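Local coordinates for protein endoglucanase (Uncultured bacterium, PDB 3X17) that hydrolyses internal beta-1,4-glucosidic bonds of cellulose, as a family 9 glycoside hydrolase that carries an Ig-like domain ahead of its catalytic barrel, at residues Q32-L37 with L470-L475; P72-D75 with D81-Y84; Q415-S420 with L463-Y468; L447-L452 with P456-A461. One frame throughout, in Å; residues are numbered along the deposited sequence.

Overall arrangement
Starting from the N terminus, strand 32-37 of the Ig-like domain opens contact 1, which closes only at the loop 470-475, so the other three contacts nest inside its span. Contact 2 closes first: a short turn brings 81-84 back along 72-75, and strand 82-87 pairs in turn with 32-37. In the catalytic barrel, helix end 415-420 opens contact 3; before it closes at 463-468, the tight hairpin of contact 4 (447-452 with 456-461) is complete. Contact 4 is thus nested in contact 3, contact 2 precedes both in series, and none cross. Helix 456-469 serves contacts 3 and 4, and D467 on it hydrogen-bonds Q32 of contact 1, tying the barrel to the Ig-like sheet.

Contact 1 (Q32-L37 with L470-L475); sequences QAVLAL and LGVNPL
V472 meets strand 32-37 with a single methyl, CG1, which reaches two side chains at once. Its CG1 lies 4.0 Å from CG2 of V34, the two valines approaching at about a right angle. The same CG1 is 3.8 Å from OE1 of Q32, whose amide carbon CD is close behind. With chi1 at -175°, CG1 of V472 stands anti to its own nitrogen, and this is the branch presented to the strand. V34 sends its CG1 the other way and offers the branch beside its backbone N. The backbones stay well apart, 7.3 Å between the CA atoms of V34 and V472, so the joint is made by side-chain ends alone.

The next shell fixes both partners. The amide of Q32 is gripped at each end: NE2 hydrogen-bonds D467 OD2 on helix 456-469, while OE1 takes a bond from R85 NH1 on the neighbouring strand. V472 sits at the centre of an inverse gamma turn, spanned by a weak bond of 3.1 Å from N473 N to G471 O, just after that same helix ends. N473 pins the loop further, its ND2 bonding the backbone oxygens of Y468 and K477.

Here the Ig-like domain meets the family 9 catalytic domain. Chemically the contact is a small apolar touch between valines beside a polar anchor: the methyls add light packing without direction, and the Q32 amide, hydrogen-bonded at both ends, adds directional bonds, one of them (to D467) across the domain boundary.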
loop_
_atom_site.group_PDB
_atom_site.type_symbol
_atom_site.label_atom_id
_atom_site.label_comp_id
_atom_site.label_asym_id
_atom_site.label_seq_id
_atom_site.Cartn_x
_atom_site.Cartn_y
_atom_site.Cartn_z
ATOM N N GLN A 32 -12.543 -10.424 15.454
ATOM C CA GLN A 32 -11.742 -10.418 16.685
ATOM C C GLN A 32 -12.009 -9.182 17.548
ATOM O O GLN A 32 -12.322 -8.109 17.029
ATOM C CB GLN A 32 -10.253 -10.515 16.356
ATOM C CG GLN A 32 -9.723 -9.373 15.455
ATOM C CD GLN A 32 -8.231 -9.525 15.155
ATOM O OE1 GLN A 32 -7.432 -9.812 16.056
ATOM N NE2 GLN A 32 -7.844 -9.314 13.885
ATOM N N ALA A 33 -11.899 -9.340 18.865
ATOM C CA ALA A 33 -11.707 -8.206 19.761
ATOM C C ALA A 33 -10.620 -8.561 20.763
ATOM O O ALA A 33 -10.449 -9.726 21.146
ATOM C CB ALA A 33 -13.018 -7.844 20.496
ATOM N N VAL A 34 -9.781 -7.593 21.065
ATOM C CA VAL A 34 -8.566 -7.897 21.790
ATOM C C VAL A 34 -8.589 -7.016 23.009
ATOM O O VAL A 34 -8.797 -5.805 22.899
ATOM C CB VAL A 34 -7.304 -7.645 20.944
ATOM C CG1 VAL A 34 -6.041 -7.731 21.788
ATOM C CG2 VAL A 34 -7.236 -8.626 19.781
ATOM N N LEU A 35 -8.509 -7.661 24.171
ATOM C CA LEU A 35 -8.400 -6.979 25.447
ATOM C C LEU A 35 -6.922 -6.869 25.805
ATOM O O LEU A 35 -6.254 -7.871 26.014
ATOM C CB LEU A 35 -9.132 -7.782 26.534
ATOM C CG LEU A 35 -8.984 -7.198 27.953
ATOM C CD1 LEU A 35 -9.760 -5.881 28.062
ATOM C CD2 LEU A 35 -9.469 -8.195 29.018
ATOM N N ALA A 36 -6.394 -5.656 25.814
ATOM C CA ALA A 36 -4.988 -5.484 26.147
ATOM C C ALA A 36 -4.895 -4.857 27.518
ATOM O O ALA A 36 -5.457 -3.796 27.746
ATOM C CB ALA A 36 -4.275 -4.619 25.105
ATOM N N LEU A 37 -4.157 -5.505 28.414
ATOM C CA LEU A 37 -3.913 -4.960 29.751
ATOM C C LEU A 37 -2.831 -3.886 29.752
ATOM O O LEU A 37 -1.780 -4.037 29.118
ATOM C CB LEU A 37 -3.526 -6.071 30.729
ATOM C CG LEU A 37 -4.602 -7.102 31.032
ATOM C CD1 LEU A 37 -4.081 -8.153 32.021
ATOM C CD2 LEU A 37 -5.845 -6.402 31.566
ATOM N N LEU A 470 -6.591 -0.679 11.185
ATOM C CA LEU A 470 -7.834 0.012 11.443
ATOM C C LEU A 470 -8.236 -0.032 12.904
ATOM O O LEU A 470 -9.391 0.221 13.236
ATOM C CB LEU A 470 -8.972 -0.498 10.539
ATOM C CG LEU A 470 -8.829 -0.095 9.069
ATOM C CD1 LEU A 470 -9.866 -0.827 8.210
ATOM C CD2 LEU A 470 -9.008 1.413 8.890
ATOM N N GLY A 471 -7.280 -0.356 13.772
ATOM C CA GLY A 471 -7.462 -0.124 15.209
ATOM C C GLY A 471 -7.143 -1.305 16.118
ATOM O O GLY A 471 -7.130 -1.161 17.357
ATOM N N VAL A 472 -6.814 -2.453 15.524
ATOM C CA VAL A 472 -6.399 -3.607 16.319
ATOM C C VAL A 472 -4.890 -3.599 16.547
ATOM O O VAL A 472 -4.140 -4.346 15.929
ATOM C CB VAL A 472 -6.932 -4.980 15.760
ATOM C CG1 VAL A 472 -6.553 -6.151 16.721
ATOM C CG2 VAL A 472 -8.458 -4.941 15.638
ATOM N N ASN A 473 -4.453 -2.736 17.458
ATOM C CA ASN A 473 -3.032 -2.470 17.683
ATOM C C ASN A 473 -2.877 -1.775 19.042
ATOM O O ASN A 473 -3.858 -1.296 19.612
ATOM C CB ASN A 473 -2.469 -1.603 16.549
ATOM C CG ASN A 473 -3.148 -0.236 16.464
ATOM O OD1 ASN A 473 -3.137 0.529 17.429
ATOM N ND2 ASN A 473 -3.802 0.044 15.329
ATOM N N PRO A 474 -1.661 -1.760 19.599
ATOM C CA PRO A 474 -1.644 -1.416 21.019
ATOM C C PRO A 474 -1.969 0.054 21.275
ATOM O O PRO A 474 -2.127 0.443 22.424
ATOM C CB PRO A 474 -0.197 -1.706 21.437
ATOM C CG PRO A 474 0.560 -1.894 20.164
ATOM C CD PRO A 474 -0.410 -2.407 19.173
ATOM N N LEU A 475 -1.984 0.876 20.216
ATOM C CA LEU A 475 -2.305 2.315 20.341
ATOM C C LEU A 475 -3.779 2.581 20.054
ATOM O O LEU A 475 -4.232 3.723 20.079
ATOM C CB LEU A 475 -1.435 3.137 19.386
ATOM C CG LEU A 475 0.064 3.000 19.653
ATOM C CD1 LEU A 475 0.847 3.745 18.595
ATOM C CD2 LEU A 475 0.471 3.419 21.115
#

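Contact 2 (P72-D75 with D81-Y84); sequences PSED and DTLY
P72-D75 and D81-Y84 pair as antiparallel strands of a beta hairpin, joined by mutual bonds at the hydrogen-bonded pair S73 and L83 (S73 N to L83 O 2.8 Å) and by D75 N to D81 O at 2.7 Å nearer the turn. E74 and T82 form the non-hydrogen-bonded pair between them. Among the side chains the fullest meeting is that of P72 and Y84, lying side by side and pointing the same way. P72 CA sits 3.6 Å above one face of the tyrosine ring, displaced toward its rim, and P72 CB is 3.4 Å from the phenolic OH of Y84, which is buried with no polar partner in the model. The same CB also meets T82, whose CG2 is 3.7 Å away. Replacing the tyrosine with an alanine would probably strip P72 of the ring face its CA rests on and leave W49 without its edge-to-face partner. At the turn end the two carboxylates are taken up by partners beyond the hairpin strands: D75 by S79 in the turn and G421, D81 by Y422 and, in a salt bridge, R527. Strand 82-87 is flanked on its far side by strand 32-37 of the same Ig-like sheet.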
loop_
_atom_site.group_PDB
_atom_site.type_symbol
_atom_site.label_atom_id
_atom_site.label_comp_id
_atom_site.label_asym_id
_atom_site.label_seq_id
_atom_site.Cartn_x
_atom_site.Cartn_y
_atom_site.Cartn_z
ATOM N N PRO A 72 -4.816 -15.459 29.642
ATOM C CA PRO A 72 -4.000 -14.417 29.013
ATOM C C PRO A 72 -2.985 -15.032 28.057
ATOM O O PRO A 72 -2.673 -16.222 28.167
ATOM C CB PRO A 72 -3.261 -13.794 30.198
ATOM C CG PRO A 72 -3.016 -15.000 31.121
ATOM C CD PRO A 72 -4.241 -15.911 30.929
ATOM N N SER A 73 -2.541 -14.223 27.095
ATOM C CA SER A 73 -1.306 -14.452 26.338
ATOM C C SER A 73 -0.431 -13.206 26.424
ATOM O O SER A 73 -0.922 -12.073 26.301
ATOM C CB SER A 73 -1.627 -14.705 24.864
ATOM O OG SER A 73 -1.738 -16.088 24.608
ATOM N N GLU A 74 0.870 -13.423 26.576
ATOM C CA GLU A 74 1.825 -12.325 26.590
ATOM C C GLU A 74 2.482 -12.149 25.218
ATOM O O GLU A 74 3.195 -13.030 24.736
ATOM C CB GLU A 74 2.884 -12.542 27.669
ATOM C CG GLU A 74 3.361 -11.239 28.306
ATOM C CD GLU A 74 4.616 -11.418 29.153
ATOM O OE1 GLU A 74 4.574 -12.227 30.110
ATOM O OE2 GLU A 74 5.637 -10.750 28.858
ATOM N N ASP A 75 2.247 -11.021 24.584
ATOM C CA ASP A 75 2.758 -10.758 23.255
ATOM C C ASP A 75 4.237 -10.458 23.289
ATOM O O ASP A 75 4.660 -9.372 22.980
ATOM C CB ASP A 75 2.011 -9.600 22.650
ATOM C CG ASP A 75 2.429 -9.315 21.247
ATOM O OD1 ASP A 75 2.841 -10.235 20.571
ATOM O OD2 ASP A 75 2.354 -8.167 20.840
ATOM N N ASP A 81 2.523 -6.765 25.453
ATOM C CA ASP A 81 1.250 -6.691 26.178
ATOM C C ASP A 81 0.750 -8.043 26.684
ATOM O O ASP A 81 1.106 -9.104 26.157
ATOM C CB ASP A 81 0.142 -6.020 25.357
ATOM C CG ASP A 81 0.465 -4.581 24.994
ATOM O OD1 ASP A 81 1.477 -4.044 25.504
ATOM O OD2 ASP A 81 -0.313 -3.995 24.198
ATOM N N THR A 82 -0.117 -7.984 27.685
ATOM C CA THR A 82 -0.939 -9.109 28.050
ATOM C C THR A 82 -2.280 -8.990 27.351
ATOM O O THR A 82 -3.005 -8.002 27.556
ATOM C CB THR A 82 -1.145 -9.146 29.583
ATOM O OG1 THR A 82 0.121 -9.373 30.205
ATOM C CG2 THR A 82 -2.093 -10.288 29.972
ATOM N N LEU A 83 -2.584 -9.975 26.502
ATOM C CA LEU A 83 -3.830 -9.984 25.732
ATOM C C LEU A 83 -4.792 -11.094 26.161
ATOM O O LEU A 83 -4.391 -12.239 26.386
ATOM C CB LEU A 83 -3.551 -10.089 24.220
ATOM C CG LEU A 83 -2.412 -9.182 23.717
ATOM C CD1 LEU A 83 -2.190 -9.354 22.208
ATOM C CD2 LEU A 83 -2.760 -7.717 24.049
ATOM N N TYR A 84 -6.075 -10.760 26.157
ATOM C CA TYR A 84 -7.130 -11.746 26.012
ATOM C C TYR A 84 -7.841 -11.479 24.698
ATOM O O TYR A 84 -7.788 -10.370 24.189
ATOM C CB TYR A 84 -8.115 -11.639 27.177
ATOM C CG TYR A 84 -7.461 -11.843 28.535
ATOM C CD1 TYR A 84 -6.689 -10.841 29.117
ATOM C CD2 TYR A 84 -7.618 -13.037 29.236
ATOM C CE1 TYR A 84 -6.096 -11.024 30.372
ATOM C CE2 TYR A 84 -7.049 -13.214 30.506
ATOM C CZ TYR A 84 -6.271 -12.216 31.051
ATOM O OH TYR A 84 -5.642 -12.412 32.269
#

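Contact 3 (Q415-S420 with L463-Y468); sequences QTYEQS and LAQLDY
Y417 turns its ring toward helix 456-469 by holding CG roughly anti to the backbone N (chi1 155°), while Q465 answers with a chain folded back on itself, three successive torsions all near -50°. The tyrosine's turn brings the ring's CE1 to 3.7 Å from the methyl CB of A464, an apolar touch that carries most of the contact. The glutamine's fold curls its amide in beside it, leaving Q465 NE2 4.3 Å from Y417 CD1, a distance of packing and no more. Both partners reach the ring obliquely, and the backbones stay well separated, with 8.9 Å from the CA of Y417 to that of A464.

In the (alpha/alpha)6 barrel of this glycosidase the contact joins the last turn of helix 396-418 to the later half of helix 456-469, and it is the length of the tyrosine side chain that spans the gap to the alanine methyl. A464 O is engaged within its own helix by Y468 N at 3.0 Å.

Second-shell bonds hold each group where it is. The Q465 amide spends NE2 on two backbone oxygens, A461 O one turn earlier in its own helix and G423 O in the loop after helix 396-418, which fixes how the amide is turned. At the far end of the ring, Y417 OH hydrogen-bonds R460 NE, and the flank of the ring around CD2 packs on the methyl of A461.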
loop_
_atom_site.group_PDB
_atom_site.type_symbol
_atom_site.label_atom_id
_atom_site.label_comp_id
_atom_site.label_asym_id
_atom_site.label_seq_id
_atom_site.Cartn_x
_atom_site.Cartn_y
_atom_site.Cartn_z
ATOM N N GLN A 415 3.888 -17.769 9.861
ATOM C CA GLN A 415 4.604 -18.075 11.096
ATOM C C GLN A 415 4.856 -16.844 11.966
ATOM O O GLN A 415 4.771 -16.910 13.215
ATOM C CB GLN A 415 5.926 -18.763 10.783
ATOM C CG GLN A 415 6.965 -18.600 11.879
ATOM C CD GLN A 415 8.261 -19.357 11.590
ATOM O OE1 GLN A 415 9.259 -19.181 12.289
ATOM N NE2 GLN A 415 8.243 -20.211 10.575
ATOM N N THR A 416 5.213 -15.721 11.332
ATOM C CA THR A 416 5.363 -14.476 12.090
ATOM C C THR A 416 4.015 -14.028 12.656
ATOM O O THR A 416 3.903 -13.636 13.819
ATOM C CB THR A 416 5.993 -13.354 11.242
ATOM O OG1 THR A 416 7.194 -13.836 10.630
ATOM C CG2 THR A 416 6.344 -12.135 12.121
ATOM N N TYR A 417 2.979 -14.127 11.843
ATOM C CA TYR A 417 1.656 -13.732 12.282
ATOM C C TYR A 417 1.277 -14.507 13.554
ATOM O O TYR A 417 0.668 -13.952 14.476
ATOM C CB TYR A 417 0.649 -13.991 11.165
ATOM C CG TYR A 417 -0.786 -14.191 11.609
ATOM C CD1 TYR A 417 -1.610 -13.105 11.873
ATOM C CD2 TYR A 417 -1.343 -15.467 11.677
ATOM C CE1 TYR A 417 -2.952 -13.279 12.264
ATOM C CE2 TYR A 417 -2.692 -15.650 12.004
ATOM C CZ TYR A 417 -3.481 -14.542 12.319
ATOM O OH TYR A 417 -4.807 -14.698 12.668
ATOM N N GLU A 418 1.663 -15.774 13.610
ATOM C CA GLU A 418 1.303 -16.604 14.752
ATOM C C GLU A 418 2.102 -16.210 15.984
ATOM O O GLU A 418 1.648 -16.410 17.096
ATOM C CB GLU A 418 1.524 -18.084 14.443
ATOM C CG GLU A 418 0.561 -18.638 13.393
ATOM C CD GLU A 418 0.383 -20.138 13.522
ATOM O OE1 GLU A 418 1.391 -20.876 13.392
ATOM O OE2 GLU A 418 -0.763 -20.562 13.770
ATOM N N GLN A 419 3.267 -15.604 15.780
ATOM C CA GLN A 419 4.076 -15.125 16.898
ATOM C C GLN A 419 3.622 -13.768 17.443
ATOM O O GLN A 419 4.296 -13.199 18.287
ATOM C CB GLN A 419 5.551 -15.052 16.499
ATOM C CG GLN A 419 6.160 -16.406 16.251
ATOM C CD GLN A 419 7.474 -16.358 15.476
ATOM O OE1 GLN A 419 8.297 -17.259 15.620
ATOM N NE2 GLN A 419 7.662 -15.343 14.629
ATOM N N SER A 420 2.487 -13.252 16.982
ATOM C CA SER A 420 2.210 -11.831 17.149
ATOM C C SER A 420 0.819 -11.589 17.697
ATOM O O SER A 420 -0.179 -11.784 17.013
ATOM C CB SER A 420 2.381 -11.084 15.826
ATOM O OG SER A 420 2.109 -9.696 15.989
ATOM N N LEU A 463 -6.836 -10.748 6.574
ATOM C CA LEU A 463 -7.852 -9.859 7.154
ATOM C C LEU A 463 -7.285 -9.153 8.378
ATOM O O LEU A 463 -7.570 -7.974 8.625
ATOM C CB LEU A 463 -9.107 -10.632 7.573
ATOM C CG LEU A 463 -10.202 -9.827 8.278
ATOM C CD1 LEU A 463 -10.662 -8.645 7.362
ATOM C CD2 LEU A 463 -11.398 -10.751 8.540
ATOM N N ALA A 464 -6.492 -9.887 9.141
ATOM C CA ALA A 464 -5.916 -9.363 10.375
ATOM C C ALA A 464 -5.021 -8.135 10.110
ATOM O O ALA A 464 -4.715 -7.363 11.041
ATOM C CB ALA A 464 -5.119 -10.461 11.072
ATOM N N GLN A 465 -4.573 -7.972 8.868
ATOM C CA GLN A 465 -3.747 -6.790 8.528
ATOM C C GLN A 465 -4.604 -5.540 8.316
ATOM O O GLN A 465 -4.228 -4.437 8.738
ATOM C CB GLN A 465 -2.890 -7.044 7.284
ATOM C CG GLN A 465 -2.026 -8.256 7.421
ATOM C CD GLN A 465 -1.436 -8.367 8.813
ATOM O OE1 GLN A 465 -0.879 -7.382 9.344
ATOM N NE2 GLN A 465 -1.571 -9.563 9.436
ATOM N N LEU A 466 -5.782 -5.735 7.730
ATOM C CA LEU A 466 -6.805 -4.700 7.766
ATOM C C LEU A 466 -7.259 -4.361 9.188
ATOM O O LEU A 466 -7.319 -3.188 9.537
ATOM C CB LEU A 466 -7.988 -5.059 6.877
ATOM C CG LEU A 466 -7.727 -5.178 5.375
ATOM C CD1 LEU A 466 -8.899 -5.867 4.700
ATOM C CD2 LEU A 466 -7.595 -3.776 4.767
ATOM N N ASP A 467 -7.591 -5.358 10.007
ATOM C CA ASP A 467 -7.989 -5.069 11.396
ATOM C C ASP A 467 -6.918 -4.253 12.101
ATOM O O ASP A 467 -7.228 -3.381 12.910
ATOM C CB ASP A 467 -8.279 -6.341 12.228
ATOM C CG ASP A 467 -9.465 -7.172 11.679
ATOM O OD1 ASP A 467 -10.417 -6.610 11.056
ATOM O OD2 ASP A 467 -9.476 -8.396 11.945
ATOM N N TYR A 468 -5.665 -4.620 11.861
ATOM C CA TYR A 468 -4.544 -4.014 12.560
ATOM C C TYR A 468 -4.359 -2.531 12.200
ATOM O O TYR A 468 -4.254 -1.685 13.097
ATOM C CB TYR A 468 -3.252 -4.789 12.302
ATOM C CG TYR A 468 -2.015 -4.036 12.749
ATOM C CD1 TYR A 468 -1.581 -4.093 14.075
ATOM C CD2 TYR A 468 -1.211 -3.366 11.828
ATOM C CE1 TYR A 468 -0.437 -3.403 14.481
ATOM C CE2 TYR A 468 -0.044 -2.728 12.221
ATOM C CZ TYR A 468 0.324 -2.726 13.550
ATOM O OH TYR A 468 1.452 -2.028 13.948
#

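Contact 4 (L447-L452 with P456-A461); sequences LFAHHL and PEYERA
An alpha-alpha hairpin, in which helix 435-452 turns through three residues into helix 456-469, brings H450 and A449 against Y458 and E459. The short helical segments run antiparallel, with an angle of 155° between their directions and a closest axial approach of 8.8 Å. On one flank the methyl CB of A449 lies 3.8 Å from CE2 of Y458, and the edge of that ring also comes up to the backbone N of H450. The other flank is polar: E459 lays its extended chain across the imidazole of H450, with its CB 4.3 Å above the middle of one ring face.

Antiparallel helix pairs of this kind build the (alpha/alpha)6 barrel of the family, and the packing here is close to the turn. From the same face of the imidazole, E459 OE1 comes within 2.7 Å of H450 NE2, but it stands well above the ring plane and the angle is too poor for a hydrogen bond. Carboxylate and imidazole planes are 83° apart. Histidine's CG anti to its nitrogen (chi1 180°) swings the ring over the turn, where ND1 accepts a hydrogen bond from R455 N. An alanine in place of H450 is likely to leave that R455 amide without its acceptor and E459 without the ring under its chain. The hydrogen bond that E459 OE1 does make, a weak one, is with H555 NE2 of helix 543-558, and R455 makes a cation-pi contact with Y458.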
loop_
_atom_site.group_PDB
_atom_site.type_symbol
_atom_site.label_atom_id
_atom_site.label_comp_id
_atom_site.label_asym_id
_atom_site.label_seq_id
_atom_site.Cartn_x
_atom_site.Cartn_y
_atom_site.Cartn_z
ATOM N N LEU A 447 -2.471 -13.759 0.520
ATOM C CA LEU A 447 -3.511 -13.884 -0.460
ATOM C C LEU A 447 -3.028 -14.497 -1.766
ATOM O O LEU A 447 -3.812 -15.128 -2.461
ATOM C CB LEU A 447 -4.214 -12.548 -0.712
ATOM C CG LEU A 447 -5.036 -11.995 0.457
ATOM C CD1 LEU A 447 -5.563 -10.593 0.144
ATOM C CD2 LEU A 447 -6.165 -12.940 0.867
ATOM N N PHE A 448 -1.776 -14.271 -2.150
ATOM C CA PHE A 448 -1.270 -14.906 -3.381
ATOM C C PHE A 448 -1.297 -16.443 -3.210
ATOM O O PHE A 448 -1.714 -17.166 -4.112
ATOM C CB PHE A 448 0.159 -14.479 -3.699
ATOM C CG PHE A 448 0.280 -13.097 -4.330
ATOM C CD1 PHE A 448 -0.828 -12.439 -4.855
ATOM C CD2 PHE A 448 1.516 -12.479 -4.419
ATOM C CE1 PHE A 448 -0.701 -11.174 -5.443
ATOM C CE2 PHE A 448 1.661 -11.223 -5.045
ATOM C CZ PHE A 448 0.547 -10.577 -5.548
ATOM N N ALA A 449 -0.793 -16.908 -2.075
ATOM C CA ALA A 449 -0.723 -18.326 -1.751
ATOM C C ALA A 449 -2.128 -18.918 -1.627
ATOM O O ALA A 449 -2.451 -19.913 -2.271
ATOM C CB ALA A 449 0.090 -18.541 -0.433
ATOM N N HIS A 450 -2.996 -18.209 -0.927
ATOM C CA HIS A 450 -4.411 -18.539 -0.876
ATOM C C HIS A 450 -5.020 -18.723 -2.264
ATOM O O HIS A 450 -5.917 -19.547 -2.457
ATOM C CB HIS A 450 -5.184 -17.466 -0.110
ATOM C CG HIS A 450 -6.659 -17.732 -0.024
ATOM N ND1 HIS A 450 -7.183 -18.800 0.677
ATOM C CD2 HIS A 450 -7.717 -17.088 -0.577
ATOM C CE1 HIS A 450 -8.505 -18.755 0.617
ATOM N NE2 HIS A 450 -8.852 -17.757 -0.178
ATOM N N HIS A 451 -4.574 -17.919 -3.216
ATOM C CA HIS A 451 -5.134 -17.978 -4.546
ATOM C C HIS A 451 -4.687 -19.256 -5.285
ATOM O O HIS A 451 -5.443 -19.818 -6.093
ATOM C CB HIS A 451 -4.766 -16.727 -5.337
ATOM C CG HIS A 451 -5.441 -16.643 -6.667
ATOM N ND1 HIS A 451 -4.945 -17.273 -7.793
ATOM C CD2 HIS A 451 -6.622 -16.091 -7.036
ATOM C CE1 HIS A 451 -5.778 -17.089 -8.805
ATOM N NE2 HIS A 451 -6.812 -16.390 -8.367
ATOM N N LEU A 452 -3.466 -19.719 -5.001
ATOM C CA LEU A 452 -2.944 -20.944 -5.636
ATOM C C LEU A 452 -3.518 -22.207 -4.985
ATOM O O LEU A 452 -3.695 -23.236 -5.637
ATOM C CB LEU A 452 -1.423 -20.994 -5.521
ATOM C CG LEU A 452 -0.584 -19.952 -6.270
ATOM C CD1 LEU A 452 0.830 -20.384 -6.136
ATOM C CD2 LEU A 452 -0.976 -19.860 -7.753
ATOM N N PRO A 456 -8.028 -21.198 4.480
ATOM C CA PRO A 456 -8.741 -20.217 5.272
ATOM C C PRO A 456 -7.896 -19.484 6.285
ATOM O O PRO A 456 -8.155 -18.340 6.496
ATOM C CB PRO A 456 -9.798 -21.059 5.948
ATOM C CG PRO A 456 -10.065 -22.072 5.008
ATOM C CD PRO A 456 -8.801 -22.433 4.368
ATOM N N GLU A 457 -6.923 -20.124 6.901
ATOM C CA GLU A 457 -6.106 -19.409 7.847
ATOM C C GLU A 457 -5.315 -18.298 7.188
ATOM O O GLU A 457 -4.996 -17.350 7.804
ATOM C CB GLU A 457 -5.213 -20.330 8.660
ATOM C CG GLU A 457 -4.058 -20.945 7.956
ATOM C CD GLU A 457 -3.400 -22.041 8.767
ATOM O OE1 GLU A 457 -3.813 -22.307 9.902
ATOM O OE2 GLU A 457 -2.441 -22.620 8.273
ATOM N N TYR A 458 -5.002 -18.421 5.921
ATOM C CA TYR A 458 -4.214 -17.379 5.259
ATOM C C TYR A 458 -5.107 -16.155 5.052
ATOM O O TYR A 458 -4.728 -15.031 5.365
ATOM C CB TYR A 458 -3.639 -17.864 3.937
ATOM C CG TYR A 458 -2.369 -18.687 4.069
ATOM C CD1 TYR A 458 -1.783 -18.925 5.305
ATOM C CD2 TYR A 458 -1.775 -19.246 2.950
ATOM C CE1 TYR A 458 -0.644 -19.732 5.419
ATOM C CE2 TYR A 458 -0.625 -20.015 3.044
ATOM C CZ TYR A 458 -0.060 -20.251 4.273
ATOM O OH TYR A 458 1.125 -20.955 4.336
ATOM N N GLU A 459 -6.346 -16.408 4.653
ATOM C CA GLU A 459 -7.308 -15.340 4.456
ATOM C C GLU A 459 -7.635 -14.629 5.771
ATOM O O GLU A 459 -7.746 -13.385 5.828
ATOM C CB GLU A 459 -8.570 -15.906 3.822
ATOM C CG GLU A 459 -9.429 -14.877 3.119
ATOM C CD GLU A 459 -10.585 -15.515 2.352
ATOM O OE1 GLU A 459 -10.337 -16.104 1.289
ATOM O OE2 GLU A 459 -11.726 -15.488 2.841
ATOM N N ARG A 460 -7.690 -15.403 6.846
ATOM C CA ARG A 460 -7.842 -14.801 8.160
ATOM C C ARG A 460 -6.630 -13.918 8.490
ATOM O O ARG A 460 -6.796 -12.801 8.985
ATOM C CB ARG A 460 -8.072 -15.841 9.268
ATOM C CG ARG A 460 -8.242 -15.190 10.668
ATOM C CD ARG A 460 -8.451 -16.237 11.778
ATOM N NE ARG A 460 -7.192 -16.885 12.165
ATOM C CZ ARG A 460 -6.897 -18.170 11.942
ATOM N NH1 ARG A 460 -7.785 -18.963 11.341
ATOM N NH2 ARG A 460 -5.712 -18.663 12.313
ATOM N N ALA A 461 -5.428 -14.435 8.244
ATOM C CA ALA A 461 -4.219 -13.691 8.551
ATOM C C ALA A 461 -4.140 -12.406 7.733
ATOM O O ALA A 461 -3.642 -11.409 8.220
ATOM C CB ALA A 461 -2.961 -14.551 8.348
#